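Local coordinates for thrombospondin related anonymous protein (Plasmodium falciparum, PDB 4F1J) that probably serves in parasite cell adhesion through a magnesium-binding von Willebrand factor A domain, the part present here, at residues Q39-N43 and E44-H48. Numbering follows the deposited sequence.
Sequences QLNLN and ENAIH
With chi1 at -172°, Asn-43 holds its CG trans to its own nitrogen and beside its carbonyl carbon, which brings OD1 forward over the turn to meet the N-H of Asn-45. That bond is 2.8 Å from Asn-45 N to Asn-43 OD1, nearly straight, and lies on a lone pair in the amide plane. This is an Asx turn, and asparagine suits it because its short side chain mimics a backbone carbonyl. It overlaps a type I beta turn from Asn-43 to Ala-46, closed by Ala-46 N to Asn-43 O at 2.9 Å with the donor well above the carbonyl plane. Together they bend the loop that leads from helix 22-38 into strand 47-54 of the von Willebrand factor A fold. A single parallel-type bridge closes this tight loop: Ile-47 bonds to the residues flanking Leu-42, Ile-47 N to Asn-41 O and Asn-43 N to Ile-47 O, each 3.0 Å. Ala-46, small enough to sit against the chain, puts CB 3.6 Å from ND2 of Asn-41. On the buried side, Leu-42 CD2 meets Ile-47 CG2 at 3.6 Å, branched apolar chains, Ile-47 packing on strand 8-15 and Leu-42 on helix 72-80. His-48 NE2 donates to Glu-44 O at 2.7 Å, the oxygen near the ring plane but the donor above the Glu-44 carbonyl plane.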
loop_
_atom_site.group_PDB
_atom_site.type_symbol
_atom_site.label_atom_id
_atom_site.label_comp_id
_atom_site.label_asym_id
_atom_site.label_seq_id
_atom_site.Cartn_x
_atom_site.Cartn_y
_atom_site.Cartn_z
ATOM N N GLN A 39 -6.351 -6.775 8.908
ATOM C CA GLN A 39 -5.263 -7.706 9.110
ATOM C C GLN A 39 -4.190 -7.161 10.040
ATOM O O GLN A 39 -3.235 -7.863 10.299
ATOM C CB GLN A 39 -4.581 -8.065 7.784
ATOM C CG GLN A 39 -5.538 -8.550 6.666
ATOM C CD GLN A 39 -6.489 -9.624 7.138
ATOM O OE1 GLN A 39 -6.060 -10.679 7.637
ATOM N NE2 GLN A 39 -7.785 -9.384 6.971
ATOM N N LEU A 40 -4.323 -5.916 10.474
ATOM C CA LEU A 40 -3.266 -5.219 11.220
ATOM C C LEU A 40 -3.644 -5.026 12.668
ATOM O O LEU A 40 -4.741 -4.533 12.964
ATOM C CB LEU A 40 -3.045 -3.827 10.635
ATOM C CG LEU A 40 -2.879 -3.728 9.110
ATOM C CD1 LEU A 40 -2.763 -2.257 8.714
ATOM C CD2 LEU A 40 -1.690 -4.514 8.662
ATOM N N ASN A 41 -2.697 -5.318 13.563
ATOM C CA ASN A 41 -2.842 -4.886 14.943
ATOM C C ASN A 41 -2.395 -3.442 15.107
ATOM O O ASN A 41 -1.234 -3.168 15.447
ATOM C CB ASN A 41 -2.088 -5.801 15.906
ATOM C CG ASN A 41 -2.278 -5.371 17.332
ATOM O OD1 ASN A 41 -3.234 -4.660 17.630
ATOM N ND2 ASN A 41 -1.329 -5.726 18.210
ATOM N N LEU A 42 -3.299 -2.509 14.827
ATOM C CA LEU A 42 -3.009 -1.092 15.015
ATOM C C LEU A 42 -2.967 -0.818 16.518
ATOM O O LEU A 42 -3.909 -1.134 17.236
ATOM C CB LEU A 42 -4.035 -0.197 14.335
ATOM C CG LEU A 42 -4.089 -0.314 12.802
ATOM C CD1 LEU A 42 -4.969 0.792 12.222
ATOM C CD2 LEU A 42 -2.693 -0.298 12.105
ATOM N N ASN A 43 -1.857 -0.249 16.986
ATOM C CA ASN A 43 -1.632 -0.054 18.422
ATOM C C ASN A 43 -0.393 0.776 18.622
ATOM O O ASN A 43 0.592 0.613 17.891
ATOM C CB ASN A 43 -1.419 -1.396 19.149
ATOM C CG ASN A 43 -1.369 -1.252 20.668
ATOM O OD1 ASN A 43 -0.316 -0.924 21.283
ATOM N ND2 ASN A 43 -2.505 -1.533 21.303
ATOM N N GLU A 44 -0.398 1.598 19.667
ATOM C CA GLU A 44 0.826 2.348 20.010
ATOM C C GLU A 44 2.092 1.471 19.922
ATOM O O GLU A 44 3.113 1.905 19.377
ATOM C CB GLU A 44 0.684 2.965 21.408
ATOM C CG GLU A 44 1.841 3.882 21.776
ATOM C CD GLU A 44 1.874 5.124 20.918
ATOM O OE1 GLU A 44 2.870 5.312 20.178
ATOM O OE2 GLU A 44 0.901 5.896 20.968
ATOM N N ASN A 45 2.042 0.234 20.427
ATOM C CA ASN A 45 3.235 -0.629 20.526
ATOM C C ASN A 45 3.363 -1.677 19.401
ATOM O O ASN A 45 4.186 -2.613 19.447
ATOM C CB ASN A 45 3.289 -1.319 21.909
ATOM C CG ASN A 45 4.045 -0.489 22.945
ATOM O OD1 ASN A 45 5.154 0.016 22.669
ATOM N ND2 ASN A 45 3.455 -0.327 24.125
ATOM N N ALA A 46 2.542 -1.512 18.377
ATOM C CA ALA A 46 2.527 -2.448 17.275
ATOM C C ALA A 46 2.497 -1.642 15.989
ATOM O O ALA A 46 3.377 -0.812 15.745
ATOM C CB ALA A 46 1.338 -3.399 17.392
ATOM N N ILE A 47 1.520 -1.904 15.134
ATOM C CA ILE A 47 1.469 -1.254 13.826
ATOM C C ILE A 47 0.927 0.172 13.932
ATOM O O ILE A 47 -0.053 0.445 14.638
ATOM C CB ILE A 47 0.577 -2.056 12.811
ATOM C CG1 ILE A 47 0.948 -3.541 12.756
ATOM C CG2 ILE A 47 0.624 -1.386 11.416
ATOM C CD1 ILE A 47 2.216 -3.845 12.158
ATOM N N HIS A 48 1.591 1.096 13.237
ATOM C CA HIS A 48 1.075 2.427 13.028
ATOM C C HIS A 48 0.878 2.575 11.516
ATOM O O HIS A 48 1.842 2.448 10.742
ATOM C CB HIS A 48 2.049 3.521 13.468
ATOM C CG HIS A 48 2.303 3.587 14.947
ATOM N ND1 HIS A 48 2.855 4.703 15.546
ATOM C CD2 HIS A 48 2.127 2.681 15.940
ATOM C CE1 HIS A 48 2.983 4.488 16.846
ATOM N NE2 HIS A 48 2.562 3.267 17.109
#